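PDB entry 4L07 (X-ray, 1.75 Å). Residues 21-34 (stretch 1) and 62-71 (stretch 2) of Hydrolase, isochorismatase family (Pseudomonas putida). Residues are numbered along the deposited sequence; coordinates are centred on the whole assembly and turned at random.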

ATOM      1  N   HIS A  21     -21.828  -9.539   3.252  1.00 25.93           N
ATOM      2  CA  HIS A  21     -21.605  -8.125   3.572  1.00 25.88           C
ATOM      3  C   HIS A  21     -21.173  -7.334   2.365  1.00 24.56           C
ATOM      4  O   HIS A  21     -19.980  -7.061   2.174  1.00 23.98           O
ATOM      5  CB  HIS A  21     -20.612  -7.975   4.719  1.00 26.77           C
ATOM      6  CG  HIS A  21     -21.046  -8.663   5.992  1.00 28.98           C
ATOM      7  ND1 HIS A  21     -22.058  -8.202   6.755  1.00 29.72           N
ATOM      8  CD2 HIS A  21     -20.573  -9.813   6.617  1.00 29.56           C
ATOM      9  CE1 HIS A  21     -22.222  -9.014   7.817  1.00 30.65           C
ATOM     10  NE2 HIS A  21     -21.313  -9.998   7.734  1.00 30.83           N
ATOM     11  N   PRO A  22     -22.148  -6.952   1.521  1.00 22.80           N
ATOM     12  CA  PRO A  22     -21.892  -6.273   0.260  1.00 22.79           C
ATOM     13  C   PRO A  22     -21.560  -4.794   0.413  1.00 22.15           C
ATOM     14  O   PRO A  22     -22.030  -4.145   1.348  1.00 21.93           O
ATOM     15  CB  PRO A  22     -23.225  -6.409  -0.499  1.00 22.86           C
ATOM     16  CG  PRO A  22     -24.072  -7.346   0.307  1.00 22.71           C
ATOM     17  CD  PRO A  22     -23.585  -7.210   1.714  1.00 22.88           C
ATOM     18  N   ALA A  23     -20.771  -4.282  -0.529  1.00 21.56           N
ATOM     19  CA  ALA A  23     -20.539  -2.854  -0.682  1.00 21.18           C
ATOM     20  C   ALA A  23     -20.480  -2.514  -2.165  1.00 21.19           C
ATOM     21  O   ALA A  23     -20.050  -3.336  -2.991  1.00 21.88           O
ATOM     22  CB  ALA A  23     -19.255  -2.432   0.023  1.00 20.63           C
ATOM     23  N   ILE A  24     -20.944  -1.315  -2.504  1.00 20.75           N
ATOM     24  CA  ILE A  24     -20.965  -0.854  -3.886  1.00 20.88           C
ATOM     25  C   ILE A  24     -19.846   0.171  -4.076  1.00 20.92           C
ATOM     26  O   ILE A  24     -19.748   1.141  -3.318  1.00 21.18           O
ATOM     27  CB  ILE A  24     -22.331  -0.203  -4.249  1.00 21.09           C
ATOM     28  CG1 ILE A  24     -23.525  -0.998  -3.672  1.00 20.81           C
ATOM     29  CG2 ILE A  24     -22.448   0.075  -5.752  1.00 21.21           C
ATOM     30  CD1 ILE A  24     -23.663  -2.450  -4.108  1.00 21.00           C
ATOM     31  N   ILE A  25     -19.008  -0.047  -5.086  1.00 20.31           N
ATOM     32  CA  ILE A  25     -17.982   0.927  -5.457  1.00 20.19           C
ATOM     33  C   ILE A  25     -18.340   1.506  -6.822  1.00 20.16           C
ATOM     34  O   ILE A  25     -18.438   0.773  -7.804  1.00 20.18           O
ATOM     35  CB  ILE A  25     -16.570   0.301  -5.510  1.00 20.28           C
ATOM     36  CG1 ILE A  25     -16.272  -0.479  -4.221  1.00 21.33           C
ATOM     37  CG2 ILE A  25     -15.527   1.379  -5.800  1.00 20.42           C
ATOM     38  CD1 ILE A  25     -15.105  -1.441  -4.337  1.00 21.82           C
ATOM     39  N   VAL A  26     -18.547   2.817  -6.867  1.00 19.23           N
ATOM     40  CA  VAL A  26     -18.877   3.513  -8.114  1.00 19.59           C
ATOM     41  C   VAL A  26     -17.637   4.270  -8.578  1.00 19.81           C
ATOM     42  O   VAL A  26     -17.275   5.308  -8.026  1.00 19.99           O
ATOM     43  CB  VAL A  26     -20.069   4.471  -7.925  1.00 19.68           C
ATOM     44  CG1 VAL A  26     -20.493   5.084  -9.259  1.00 19.38           C
ATOM     45  CG2 VAL A  26     -21.230   3.729  -7.295  1.00 20.25           C
ATOM     46  N   VAL A  27     -16.975   3.721  -9.591  1.00 20.20           N
ATOM     47  CA  VAL A  27     -15.677   4.226 -10.036  1.00 19.90           C
ATOM     48  C   VAL A  27     -15.783   5.352 -11.065  1.00 20.28           C
ATOM     49  O   VAL A  27     -16.167   5.119 -12.215  1.00 20.66           O
ATOM     50  CB  VAL A  27     -14.806   3.087 -10.623  1.00 19.42           C
ATOM     51  CG1 VAL A  27     -13.433   3.608 -11.018  1.00 18.75           C
ATOM     52  CG2 VAL A  27     -14.684   1.943  -9.630  1.00 19.96           C
ATOM     53  N   ASP A  28     -15.442   6.568 -10.635  1.00 19.66           N
ATOM     54  CA  ASP A  28     -15.214   7.705 -11.538  1.00 19.81           C
ATOM     55  C   ASP A  28     -16.373   8.032 -12.484  1.00 20.07           C
ATOM     56  O   ASP A  28     -16.142   8.378 -13.649  1.00 20.32           O
ATOM     57  CB  ASP A  28     -13.928   7.503 -12.360  1.00 20.21           C
ATOM     58  CG  ASP A  28     -12.685   7.380 -11.493  1.00 20.97           C
ATOM     59  OD1 ASP A  28     -12.745   7.722 -10.289  1.00 22.11           O
ATOM     60  OD2 ASP A  28     -11.631   6.956 -12.026  1.00 21.11           O
ATOM     61  N   PHE A  29     -17.606   7.936 -11.992  1.00 20.32           N
ATOM     62  CA  PHE A  29     -18.744   8.518 -12.712  1.00 21.20           C
ATOM     63  C   PHE A  29     -18.801  10.026 -12.405  1.00 21.19           C
ATOM     64  O   PHE A  29     -19.808  10.543 -11.913  1.00 22.08           O
ATOM     65  CB  PHE A  29     -20.074   7.824 -12.367  1.00 21.12           C
ATOM     66  CG  PHE A  29     -20.387   6.598 -13.206  1.00 21.54           C
ATOM     67  CD1 PHE A  29     -19.877   6.448 -14.498  1.00 21.37           C
ATOM     68  CD2 PHE A  29     -21.238   5.614 -12.711  1.00 21.99           C
ATOM     69  CE1 PHE A  29     -20.188   5.322 -15.258  1.00 21.62           C
ATOM     70  CE2 PHE A  29     -21.553   4.487 -13.465  1.00 22.23           C
ATOM     71  CZ  PHE A  29     -21.024   4.342 -14.742  1.00 22.19           C
ATOM     72  N   SER A  30     -17.693  10.710 -12.677  1.00 21.69           N
ATOM     73  CA  SER A  30     -17.605  12.168 -12.583  1.00 21.96           C
ATOM     74  C   SER A  30     -17.914  12.758 -13.954  1.00 21.96           C
ATOM     75  O   SER A  30     -17.841  12.052 -14.963  1.00 22.47           O
ATOM     76  CB  SER A  30     -16.211  12.592 -12.119  1.00 22.52           C
ATOM     77  OG  SER A  30     -15.227  12.254 -13.081  1.00 22.88           O
ATOM     78  N   TYR A  31     -18.259  14.043 -14.000  1.00 22.66           N
ATOM     79  CA  TYR A  31     -18.588  14.688 -15.277  1.00 22.18           C
ATOM     80  C   TYR A  31     -17.456  14.588 -16.306  1.00 21.83           C
ATOM     81  O   TYR A  31     -17.708  14.479 -17.500  1.00 21.71           O
ATOM     82  CB  TYR A  31     -19.007  16.145 -15.069  1.00 23.50           C
ATOM     83  CG  TYR A  31     -20.346  16.284 -14.379  1.00 24.67           C
ATOM     84  CD1 TYR A  31     -21.525  15.861 -15.005  1.00 24.58           C
ATOM     85  CD2 TYR A  31     -20.440  16.828 -13.099  1.00 25.33           C
ATOM     86  CE1 TYR A  31     -22.755  15.985 -14.373  1.00 25.26           C
ATOM     87  CE2 TYR A  31     -21.664  16.947 -12.459  1.00 25.63           C
ATOM     88  CZ  TYR A  31     -22.816  16.530 -13.104  1.00 25.88           C
ATOM     89  OH  TYR A  31     -24.029  16.655 -12.467  1.00 26.08           O
ATOM     90  N   GLY A  32     -16.212  14.614 -15.833  1.00 20.92           N
ATOM     91  CA  GLY A  32     -15.046  14.462 -16.706  1.00 20.78           C
ATOM     92  C   GLY A  32     -15.072  13.180 -17.523  1.00 20.40           C
ATOM     93  O   GLY A  32     -14.522  13.129 -18.625  1.00 21.47           O
ATOM     94  N   PHE A  33     -15.726  12.156 -16.982  1.00 20.54           N
ATOM     95  CA  PHE A  33     -15.838  10.861 -17.639  1.00 20.32           C
ATOM     96  C   PHE A  33     -17.228  10.579 -18.225  1.00 21.02           C
ATOM     97  O   PHE A  33     -17.375   9.638 -18.991  1.00 21.87           O
ATOM     98  CB  PHE A  33     -15.413   9.737 -16.685  1.00 20.19           C
ATOM     99  CG  PHE A  33     -13.965   9.809 -16.289  1.00 20.17           C
ATOM    100  CD1 PHE A  33     -12.972   9.357 -17.152  1.00 20.03           C
ATOM    101  CD2 PHE A  33     -13.588  10.350 -15.061  1.00 20.66           C
ATOM    102  CE1 PHE A  33     -11.632   9.438 -16.799  1.00 20.06           C
ATOM    103  CE2 PHE A  33     -12.248  10.434 -14.703  1.00 20.02           C
ATOM    104  CZ  PHE A  33     -11.270   9.979 -15.575  1.00 20.07           C
ATOM    105  N   THR A  34     -18.229  11.393 -17.880  1.00 21.54           N
ATOM    106  CA  THR A  34     -19.624  11.105 -18.273  1.00 22.39           C
ATOM    107  C   THR A  34     -20.304  12.201 -19.098  1.00 22.88           C
ATOM    108  O   THR A  34     -21.375  11.960 -19.670  1.00 23.89           O
ATOM    109  CB  THR A  34     -20.522  10.835 -17.049  1.00 22.06           C
ATOM    110  OG1 THR A  34     -20.582  12.018 -16.241  1.00 21.69           O
ATOM    111  CG2 THR A  34     -19.975   9.677 -16.213  1.00 21.95           C
TER
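Stretch 2, residues 62-71: EFPVIFTTIA

Stretch 2 runs beside stretch 1 as a neighbouring parallel β-strand. Residues 22-27 form one strand and residues 65-70 the other. Their N-to-C directions differ by 18°, with a signed crossing angle of -18°, and the axes approach to 4.8 Å. The register is simple: Ala23 lies beside Pro64, Ile24 beside Val65, Ile25 beside Ile66 and Val26 beside Phe67. Before its strand, stretch 2 leaves a helix at Glu62, which has positive phi (64°) in a Schellman motif. Phe63 and Pro64 then adopt extended backbone angles and lead into the strand.

Four straight hydrogen bonds join the strands. Ile24 N donates to Pro64 O, Ile66 N to Ile24 O, Val26 N to Ile66 O, and Thr68 N to Val26 O, each at 2.9 Å. Ile24 and Val26 thus use both N and O toward stretch 2, as alternate residues do in a parallel ladder. CA-H...O contacts accompany these bonds, such as Ile25 CA to Ile66 O at 3.4 Å. The ladder loosens at its end. Asp28 has phi/psi of 55/39°, which breaks the extended run, and the bond from Asp28 N to Thr68 O is weak at 3.1 Å. Water 1 bridges here, donating to Val26 O and Thr68 O and accepting from Phe29 N.

Side chains alternate between the two faces of the sheet. Ile24, Val26, Val65 and Phe67 share one face; Ile25, Val27, Ile66 and Thr68 share the other. On the first face, Ile24 CG1 lies 4.1 Å from Val65 CG2. Val26 packs over the Phe67 ring, with Val26 CB 3.6 Å from Phe67 CD2 and Val26 CG2 over the ring face. At the start of the pairing, Pro22 CD sits over the face of the Phe63 ring, 3.9 Å from Phe63 CE1. Ala23 CB meets Pro64 CB at 3.9 Å.

Past the end of the first strand the contact becomes partly polar. Thr68 OG1 donates a hydrogen bond to Asp28 OD1 at 2.9 Å, tying the turn to the second strand. Asp28 OD2 comes within 3.4 Å of Ile70 CD1. Ile70 CD1 also lies 3.9 Å from Phe33 CZ, in the short helix 31-34, so the side chain of Ile70 reaches back to stretch 1. Ser30, the N-cap residue of this helix, places its CB 3.8 Å from Thr69 OG1. Water 2 links Ser30 OG with Thr69 OG1 and Ile70 O. The contact between the two stretches buries 769 Å², both sides summed.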

ATOM      1  N   GLU A  62     -28.615  -0.319   4.038  1.00 26.67           N
ATOM      2  CA  GLU A  62     -27.485   0.037   4.913  1.00 27.55           C
ATOM      3  C   GLU A  62     -26.182  -0.710   4.604  1.00 26.73           C
ATOM      4  O   GLU A  62     -25.369  -0.981   5.492  1.00 26.38           O
ATOM      5  CB  GLU A  62     -27.875  -0.053   6.397  1.00 28.70           C
ATOM      6  CG  GLU A  62     -28.991   0.919   6.759  1.00 30.74           C
ATOM      7  CD  GLU A  62     -29.511   0.767   8.180  1.00 32.62           C
ATOM      8  OE1 GLU A  62     -30.335   1.614   8.588  1.00 33.39           O
ATOM      9  OE2 GLU A  62     -29.116  -0.187   8.887  1.00 33.60           O
ATOM     10  N   PHE A  63     -25.993  -1.032   3.327  1.00 26.03           N
ATOM     11  CA  PHE A  63     -24.715  -1.542   2.840  1.00 25.00           C
ATOM     12  C   PHE A  63     -23.901  -0.344   2.362  1.00 24.45           C
ATOM     13  O   PHE A  63     -24.472   0.606   1.807  1.00 25.13           O
ATOM     14  CB  PHE A  63     -24.910  -2.521   1.679  1.00 25.43           C
ATOM     15  CG  PHE A  63     -25.778  -3.703   2.004  1.00 25.90           C
ATOM     16  CD1 PHE A  63     -25.737  -4.304   3.264  1.00 26.45           C
ATOM     17  CD2 PHE A  63     -26.616  -4.244   1.031  1.00 26.68           C
ATOM     18  CE1 PHE A  63     -26.538  -5.401   3.554  1.00 26.76           C
ATOM     19  CE2 PHE A  63     -27.413  -5.345   1.316  1.00 27.42           C
ATOM     20  CZ  PHE A  63     -27.373  -5.922   2.577  1.00 26.86           C
ATOM     21  N   PRO A  64     -22.571  -0.373   2.572  1.00 22.81           N
ATOM     22  CA  PRO A  64     -21.751   0.767   2.150  1.00 22.51           C
ATOM     23  C   PRO A  64     -21.847   1.066   0.654  1.00 22.78           C
ATOM     24  O   PRO A  64     -21.831   0.151  -0.171  1.00 22.69           O
ATOM     25  CB  PRO A  64     -20.332   0.337   2.530  1.00 22.43           C
ATOM     26  CG  PRO A  64     -20.538  -0.566   3.697  1.00 22.17           C
ATOM     27  CD  PRO A  64     -21.792  -1.335   3.375  1.00 22.88           C
ATOM     28  N   VAL A  65     -21.966   2.348   0.326  1.00 22.55           N
ATOM     29  CA  VAL A  65     -21.945   2.830  -1.059  1.00 22.53           C
ATOM     30  C   VAL A  65     -20.871   3.904  -1.132  1.00 22.51           C
ATOM     31  O   VAL A  65     -20.983   4.934  -0.471  1.00 24.07           O
ATOM     32  CB  VAL A  65     -23.304   3.433  -1.487  1.00 23.03           C
ATOM     33  CG1 VAL A  65     -23.188   4.138  -2.840  1.00 23.09           C
ATOM     34  CG2 VAL A  65     -24.385   2.361  -1.527  1.00 23.45           C
ATOM     35  N   ILE A  66     -19.825   3.655  -1.917  1.00 21.45           N
ATOM     36  CA  ILE A  66     -18.669   4.556  -1.990  1.00 22.00           C
ATOM     37  C   ILE A  66     -18.376   4.964  -3.439  1.00 21.98           C
ATOM     38  O   ILE A  66     -18.232   4.105  -4.316  1.00 22.23           O
ATOM     39  CB  ILE A  66     -17.412   3.913  -1.353  1.00 22.24           C
ATOM     40  CG1 ILE A  66     -17.677   3.557   0.115  1.00 22.72           C
ATOM     41  CG2 ILE A  66     -16.211   4.852  -1.451  1.00 22.01           C
ATOM     42  CD1 ILE A  66     -16.675   2.587   0.707  1.00 23.78           C
ATOM     43  N   PHE A  67     -18.304   6.274  -3.678  1.00 21.28           N
ATOM     44  CA  PHE A  67     -17.968   6.832  -4.989  1.00 21.87           C
ATOM     45  C   PHE A  67     -16.503   7.239  -5.039  1.00 21.99           C
ATOM     46  O   PHE A  67     -15.955   7.708  -4.044  1.00 22.18           O
ATOM     47  CB  PHE A  67     -18.817   8.077  -5.271  1.00 21.87           C
ATOM     48  CG  PHE A  67     -20.284   7.796  -5.434  1.00 22.13           C
ATOM     49  CD1 PHE A  67     -21.108   7.599  -4.325  1.00 22.29           C
ATOM     50  CD2 PHE A  67     -20.854   7.758  -6.704  1.00 22.49           C
ATOM     51  CE1 PHE A  67     -22.464   7.342  -4.480  1.00 22.87           C
ATOM     52  CE2 PHE A  67     -22.212   7.506  -6.866  1.00 22.63           C
ATOM     53  CZ  PHE A  67     -23.015   7.295  -5.755  1.00 22.79           C
ATOM     54  N   THR A  68     -15.877   7.074  -6.204  1.00 21.72           N
ATOM     55  CA  THR A  68     -14.506   7.540  -6.411  1.00 21.84           C
ATOM     56  C   THR A  68     -14.441   8.613  -7.489  1.00 21.96           C
ATOM     57  O   THR A  68     -15.303   8.678  -8.370  1.00 21.72           O
ATOM     58  CB  THR A  68     -13.541   6.383  -6.766  1.00 22.35           C
ATOM     59  OG1 THR A  68     -13.689   6.031  -8.142  1.00 23.24           O
ATOM     60  CG2 THR A  68     -13.817   5.159  -5.907  1.00 22.59           C
ATOM     61  N   THR A  69     -13.420   9.456  -7.405  1.00 21.10           N
ATOM     62  CA  THR A  69     -13.156  10.477  -8.410  1.00 21.50           C
ATOM     63  C   THR A  69     -11.647  10.684  -8.496  1.00 21.34           C
ATOM     64  O   THR A  69     -10.930  10.537  -7.494  1.00 21.39           O
ATOM     65  CB  THR A  69     -13.900  11.808  -8.100  1.00 21.95           C
ATOM     66  OG1 THR A  69     -13.827  12.693  -9.226  1.00 23.23           O
ATOM     67  CG2 THR A  69     -13.312  12.507  -6.872  1.00 22.22           C
ATOM     68  N   ILE A  70     -11.172  10.992  -9.697  1.00 20.60           N
ATOM     69  CA  ILE A  70      -9.794  11.410  -9.904  1.00 20.48           C
ATOM     70  C   ILE A  70      -9.761  12.939  -9.865  1.00 21.01           C
ATOM     71  O   ILE A  70     -10.458  13.604 -10.640  1.00 20.31           O
ATOM     72  CB  ILE A  70      -9.245  10.921 -11.269  1.00 20.29           C
ATOM     73  CG1 ILE A  70      -9.142   9.384 -11.300  1.00 20.02           C
ATOM     74  CG2 ILE A  70      -7.900  11.577 -11.564  1.00 20.97           C
ATOM     75  CD1 ILE A  70      -8.879   8.798 -12.679  1.00 19.86           C
ATOM     76  N   ALA A  71      -8.958  13.493  -8.963  1.00 20.39           N
ATOM     77  CA  ALA A  71      -8.790  14.946  -8.869  1.00 21.37           C
ATOM     78  C   ALA A  71      -7.358  15.299  -8.487  1.00 21.78           C
ATOM     79  O   ALA A  71      -6.767  14.631  -7.636  1.00 22.79           O
ATOM     80  CB  ALA A  71      -9.762  15.527  -7.852  1.00 21.04           C
TER
HETATM   81  O   HOH W   1     -17.947   7.949  -9.036  1.00 19.43           O
HETATM   82  O   HOH W   2     -12.842  12.465 -11.793  1.00 20.14           O